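Local coordinates for UPF0303 protein YBR137W (Saccharomyces cerevisiae, PDB 4CLC) that is a cytoplasmic protein of no firmly established function that belongs to the UPF0303 family, related to haem-degrading HbpS-like proteins, at residues 84-96 against 145-157. Numbering follows the deposited sequence.
Sequences NDFWIQRKKKTAL and CLTISGLKQEEDH
Lys-91 NZ is gripped from several directions: it donates to Ile-148 O at 3.1 Å, in the carbonyl plane, forms a salt bridge with Asp-156 OD2 at 3.3 Å, binds a water, and hydrogen-bonds to Gly-129 O beyond the two segments. The lysine gets there by running extended beyond CG, its CB passing Thr-147 CG2 and the Lys-91 and Asp-156 side chains crossing at about a right angle. With an alanine here, Asp-156 would probably lose its cationic mate, and the Ile-148 and Gly-129 carbonyls this donor. Asp-156 has a second task, since its OD1 takes the Leu-151 N-H on the syn side at 2.8 Å and so fastens the turn ahead of helix 153-168. Helix 84-96 packs on one face of the mixed sheet of this HbpS-like domain, its axis running roughly antiparallel to strand 145-149, at 141°, with helix 153-168 contacting the other face through Leu-146 and Ile-148. Towards the helix the strand turns Cys-145, Thr-147 and Ser-149. Asn-84 ND2 donates a hydrogen bond to Ser-149 OG at 2.8 Å, almost exactly in its own amide plane. Ile-88 CG1 lies on Ser-149 CB (3.9 Å), while Cys-145 SG, anti to its backbone N (chi1 175°), meets Ala-95 CB at 4.0 Å.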
loop_
_atom_site.group_PDB
_atom_site.type_symbol
_atom_site.label_atom_id
_atom_site.label_comp_id
_atom_site.label_asym_id
_atom_site.label_seq_id
_atom_site.Cartn_x
_atom_site.Cartn_y
_atom_site.Cartn_z
ATOM N N ASN D 84 -9.780 6.928 -22.348
ATOM C CA ASN D 84 -10.432 5.906 -23.139
ATOM C C ASN D 84 -9.997 4.558 -22.610
ATOM O O ASN D 84 -10.763 3.604 -22.594
ATOM C CB ASN D 84 -10.104 6.023 -24.616
ATOM C CG ASN D 84 -10.914 7.085 -25.306
ATOM O OD1 ASN D 84 -10.364 8.058 -25.815
ATOM N ND2 ASN D 84 -12.232 6.905 -25.333
ATOM N N ASP D 85 -8.753 4.496 -22.153
ATOM C CA ASP D 85 -8.199 3.257 -21.620
ATOM C C ASP D 85 -8.778 2.961 -20.240
ATOM O O ASP D 85 -9.168 1.823 -19.950
ATOM C CB ASP D 85 -6.672 3.328 -21.565
ATOM C CG ASP D 85 -6.038 3.352 -22.939
ATOM O OD1 ASP D 85 -6.627 2.826 -23.913
ATOM O OD2 ASP D 85 -4.944 3.915 -23.063
ATOM N N PHE D 86 -8.837 3.986 -19.399
ATOM C CA PHE D 86 -9.488 3.858 -18.109
ATOM C C PHE D 86 -10.936 3.371 -18.269
ATOM O O PHE D 86 -11.355 2.423 -17.601
ATOM C CB PHE D 86 -9.447 5.189 -17.372
ATOM C CG PHE D 86 -8.107 5.524 -16.810
ATOM C CD1 PHE D 86 -7.725 5.042 -15.559
ATOM C CD2 PHE D 86 -7.216 6.323 -17.525
ATOM C CE1 PHE D 86 -6.485 5.335 -15.024
ATOM C CE2 PHE D 86 -5.966 6.634 -16.996
ATOM C CZ PHE D 86 -5.607 6.129 -15.732
ATOM N N TRP D 87 -11.683 4.009 -19.176
ATOM C CA TRP D 87 -13.081 3.644 -19.389
ATOM C C TRP D 87 -13.167 2.217 -19.864
ATOM O O TRP D 87 -14.009 1.448 -19.388
ATOM C CB TRP D 87 -13.778 4.591 -20.386
ATOM C CG TRP D 87 -14.348 5.805 -19.700
ATOM C CD1 TRP D 87 -13.782 7.048 -19.612
ATOM C CD2 TRP D 87 -15.562 5.869 -18.966
ATOM N NE1 TRP D 87 -14.570 7.879 -18.865
ATOM C CE2 TRP D 87 -15.682 7.177 -18.457
ATOM C CE3 TRP D 87 -16.573 4.948 -18.685
ATOM C CZ2 TRP D 87 -16.771 7.589 -17.693
ATOM C CZ3 TRP D 87 -17.652 5.354 -17.924
ATOM C CH2 TRP D 87 -17.743 6.661 -17.437
ATOM N N ILE D 88 -12.278 1.847 -20.779
ATOM C CA ILE D 88 -12.259 0.482 -21.272
ATOM C C ILE D 88 -11.988 -0.505 -20.138
ATOM O O ILE D 88 -12.656 -1.528 -20.044
ATOM C CB ILE D 88 -11.226 0.308 -22.391
ATOM C CG1 ILE D 88 -11.769 0.934 -23.673
ATOM C CG2 ILE D 88 -10.925 -1.182 -22.635
ATOM C CD1 ILE D 88 -10.915 0.672 -24.858
ATOM N N GLN D 89 -11.036 -0.178 -19.265
ATOM C CA GLN D 89 -10.691 -1.071 -18.168
ATOM C C GLN D 89 -11.818 -1.155 -17.171
ATOM O O GLN D 89 -12.211 -2.240 -16.746
ATOM C CB GLN D 89 -9.417 -0.616 -17.472
ATOM C CG GLN D 89 -8.512 -1.780 -17.092
ATOM C CD GLN D 89 -8.027 -2.593 -18.312
ATOM O OE1 GLN D 89 -8.224 -2.202 -19.477
ATOM N NE2 GLN D 89 -7.376 -3.725 -18.039
ATOM N N ARG D 90 -12.362 0.007 -16.830
ATOM C CA ARG D 90 -13.466 0.078 -15.893
ATOM C C ARG D 90 -14.756 -0.594 -16.408
ATOM O O ARG D 90 -15.455 -1.267 -15.633
ATOM C CB ARG D 90 -13.708 1.529 -15.525
ATOM C CG ARG D 90 -12.519 2.169 -14.874
ATOM C CD ARG D 90 -12.783 3.589 -14.485
ATOM N NE ARG D 90 -13.977 3.689 -13.650
ATOM C CZ ARG D 90 -15.099 4.306 -14.014
ATOM N NH1 ARG D 90 -15.191 4.908 -15.192
ATOM N NH2 ARG D 90 -16.129 4.326 -13.191
ATOM N N LYS D 91 -15.075 -0.451 -17.694
ATOM C CA LYS D 91 -16.273 -1.115 -18.198
ATOM C C LYS D 91 -16.087 -2.627 -18.202
ATOM O O LYS D 91 -16.932 -3.372 -17.693
ATOM C CB LYS D 91 -16.630 -0.634 -19.601
ATOM C CG LYS D 91 -17.047 0.813 -19.680
ATOM C CD LYS D 91 -17.607 1.144 -21.043
ATOM C CE LYS D 91 -17.706 2.647 -21.258
ATOM N NZ LYS D 91 -18.195 2.956 -22.643
ATOM N N LYS D 92 -14.967 -3.059 -18.781
ATOM C CA LYS D 92 -14.597 -4.466 -18.911
ATOM C C LYS D 92 -14.620 -5.140 -17.557
ATOM O O LYS D 92 -15.129 -6.250 -17.412
ATOM C CB LYS D 92 -13.203 -4.596 -19.545
ATOM C CG LYS D 92 -12.728 -6.015 -19.731
ATOM C CD LYS D 92 -11.376 -6.103 -20.405
ATOM C CE LYS D 92 -10.319 -5.360 -19.657
ATOM N NZ LYS D 92 -9.737 -4.325 -20.548
ATOM N N LYS D 93 -14.078 -4.450 -16.562
ATOM C CA LYS D 93 -13.987 -5.010 -15.233
ATOM C C LYS D 93 -15.383 -5.334 -14.705
ATOM O O LYS D 93 -15.647 -6.473 -14.290
ATOM C CB LYS D 93 -13.237 -4.065 -14.282
ATOM C CG LYS D 93 -12.800 -4.791 -13.022
ATOM C CD LYS D 93 -11.840 -4.010 -12.154
ATOM C CE LYS D 93 -11.313 -4.892 -11.015
ATOM N NZ LYS D 93 -9.999 -4.430 -10.459
ATOM N N THR D 94 -16.277 -4.344 -14.740
ATOM C CA THR D 94 -17.663 -4.558 -14.340
ATOM C C THR D 94 -18.271 -5.741 -15.086
ATOM O O THR D 94 -18.733 -6.693 -14.461
ATOM C CB THR D 94 -18.537 -3.327 -14.599
ATOM O OG1 THR D 94 -18.088 -2.210 -13.818
ATOM C CG2 THR D 94 -19.953 -3.645 -14.255
ATOM N N ALA D 95 -18.234 -5.704 -16.416
ATOM C CA ALA D 95 -18.813 -6.774 -17.231
ATOM C C ALA D 95 -18.321 -8.181 -16.895
ATOM O O ALA D 95 -19.138 -9.089 -16.775
ATOM C CB ALA D 95 -18.570 -6.499 -18.687
ATOM N N LEU D 96 -17.006 -8.378 -16.746
ATOM C CA LEU D 96 -16.464 -9.725 -16.505
ATOM C C LEU D 96 -16.814 -10.229 -15.114
ATOM O O LEU D 96 -16.990 -11.435 -14.886
ATOM C CB LEU D 96 -14.946 -9.749 -16.706
ATOM C CG LEU D 96 -14.438 -9.731 -18.154
ATOM C CD1 LEU D 96 -12.979 -9.272 -18.219
ATOM C CD2 LEU D 96 -14.629 -11.082 -18.841
ATOM N N CYS D 145 -14.507 -10.434 -23.694
ATOM C CA CYS D 145 -15.344 -9.278 -23.515
ATOM C C CYS D 145 -14.973 -8.246 -24.590
ATOM O O CYS D 145 -13.791 -7.973 -24.841
ATOM C CB CYS D 145 -15.184 -8.725 -22.094
ATOM S SG CYS D 145 -16.054 -7.174 -21.725
ATOM N N LEU D 146 -15.995 -7.701 -25.241
ATOM C CA LEU D 146 -15.821 -6.648 -26.219
ATOM C C LEU D 146 -16.179 -5.327 -25.568
ATOM O O LEU D 146 -17.220 -5.223 -24.945
ATOM C CB LEU D 146 -16.695 -6.924 -27.440
ATOM C CG LEU D 146 -17.132 -5.782 -28.345
ATOM C CD1 LEU D 146 -15.929 -5.117 -28.936
ATOM C CD2 LEU D 146 -17.986 -6.354 -29.420
ATOM N N THR D 147 -15.316 -4.326 -25.691
ATOM C CA THR D 147 -15.539 -3.065 -25.011
ATOM C C THR D 147 -15.289 -1.882 -25.921
ATOM O O THR D 147 -14.205 -1.744 -26.490
ATOM C CB THR D 147 -14.646 -2.905 -23.781
ATOM O OG1 THR D 147 -14.864 -3.983 -22.870
ATOM C CG2 THR D 147 -14.956 -1.602 -23.092
ATOM N N ILE D 148 -16.297 -1.022 -26.043
ATOM C CA ILE D 148 -16.217 0.136 -26.903
ATOM C C ILE D 148 -16.307 1.358 -26.025
ATOM O O ILE D 148 -16.935 1.321 -24.962
ATOM C CB ILE D 148 -17.329 0.112 -27.958
ATOM C CG1 ILE D 148 -17.189 -1.143 -28.822
ATOM C CG2 ILE D 148 -17.291 1.339 -28.827
ATOM C CD1 ILE D 148 -18.240 -1.279 -29.874
ATOM N N SER D 149 -15.646 2.428 -26.433
ATOM C CA SER D 149 -15.635 3.644 -25.647
ATOM C C SER D 149 -15.508 4.872 -26.530
ATOM O O SER D 149 -14.757 4.859 -27.487
ATOM C CB SER D 149 -14.486 3.616 -24.636
ATOM O OG SER D 149 -13.927 4.911 -24.460
ATOM N N GLY D 150 -16.174 5.954 -26.147
ATOM C CA GLY D 150 -16.084 7.222 -26.843
ATOM C C GLY D 150 -17.336 7.738 -27.525
ATOM O O GLY D 150 -17.384 8.907 -27.929
ATOM N N LEU D 151 -18.358 6.898 -27.638
ATOM C CA LEU D 151 -19.679 7.373 -28.062
ATOM C C LEU D 151 -20.549 7.691 -26.847
ATOM O O LEU D 151 -20.070 7.717 -25.716
ATOM C CB LEU D 151 -20.371 6.332 -28.947
ATOM C CG LEU D 151 -19.574 5.892 -30.176
ATOM C CD1 LEU D 151 -20.255 4.740 -30.868
ATOM C CD2 LEU D 151 -19.404 7.062 -31.123
ATOM N N LYS D 152 -21.825 7.953 -27.085
ATOM C CA LYS D 152 -22.806 7.974 -26.015
ATOM C C LYS D 152 -22.913 6.540 -25.504
ATOM O O LYS D 152 -22.839 5.592 -26.289
ATOM C CB LYS D 152 -24.165 8.489 -26.513
ATOM C CG LYS D 152 -24.174 9.928 -27.034
ATOM C CD LYS D 152 -25.498 10.221 -27.767
ATOM C CE LYS D 152 -25.730 11.730 -27.965
ATOM N NZ LYS D 152 -25.036 12.334 -29.153
ATOM N N GLN D 153 -23.080 6.376 -24.196
ATOM C CA GLN D 153 -23.003 5.046 -23.587
ATOM C C GLN D 153 -23.967 4.045 -24.230
ATOM O O GLN D 153 -23.657 2.851 -24.370
ATOM C CB GLN D 153 -23.245 5.140 -22.076
ATOM C CG GLN D 153 -24.694 5.211 -21.622
ATOM C CD GLN D 153 -24.890 4.823 -20.158
ATOM O OE1 GLN D 153 -24.486 3.756 -19.699
ATOM N NE2 GLN D 153 -25.434 5.757 -19.398
ATOM N N GLU D 154 -25.119 4.543 -24.659
ATOM C CA GLU D 154 -26.147 3.686 -25.231
ATOM C C GLU D 154 -25.686 3.215 -26.600
ATOM O O GLU D 154 -26.040 2.124 -27.053
ATOM C CB GLU D 154 -27.490 4.427 -25.305
ATOM C CG GLU D 154 -28.073 4.816 -23.947
ATOM C CD GLU D 154 -27.709 6.222 -23.491
ATOM O OE1 GLU D 154 -26.936 6.920 -24.185
ATOM O OE2 GLU D 154 -28.207 6.634 -22.415
ATOM N N GLU D 155 -24.876 4.056 -27.239
ATOM C CA GLU D 155 -24.291 3.755 -28.539
ATOM C C GLU D 155 -23.081 2.826 -28.415
ATOM O O GLU D 155 -23.001 1.828 -29.134
ATOM C CB GLU D 155 -23.905 5.052 -29.258
ATOM C CG GLU D 155 -25.094 5.896 -29.684
ATOM C CD GLU D 155 -24.723 7.338 -29.992
ATOM O OE1 GLU D 155 -23.668 7.795 -29.505
ATOM O OE2 GLU D 155 -25.489 8.025 -30.712
ATOM N N ASP D 156 -22.157 3.136 -27.497
ATOM C CA ASP D 156 -21.041 2.229 -27.201
ATOM C C ASP D 156 -21.596 0.819 -26.984
ATOM O O ASP D 156 -21.057 -0.167 -27.492
ATOM C CB ASP D 156 -20.260 2.685 -25.962
ATOM C CG ASP D 156 -19.441 3.948 -26.200
ATOM O OD1 ASP D 156 -19.041 4.169 -27.362
ATOM O OD2 ASP D 156 -19.181 4.706 -25.226
ATOM N N HIS D 157 -22.703 0.741 -26.247
ATOM C CA HIS D 157 -23.347 -0.524 -25.973
ATOM C C HIS D 157 -24.045 -1.110 -27.200
ATOM O O HIS D 157 -23.952 -2.311 -27.456
ATOM C CB HIS D 157 -24.364 -0.380 -24.847
ATOM C CG HIS D 157 -25.197 -1.608 -24.653
ATOM N ND1 HIS D 157 -24.733 -2.720 -23.984
ATOM C CD2 HIS D 157 -26.438 -1.920 -25.083
ATOM C CE1 HIS D 157 -25.662 -3.657 -23.992
ATOM N NE2 HIS D 157 -26.709 -3.199 -24.651
HETATM O O HOH W 1 -16.599 5.352 -22.542
#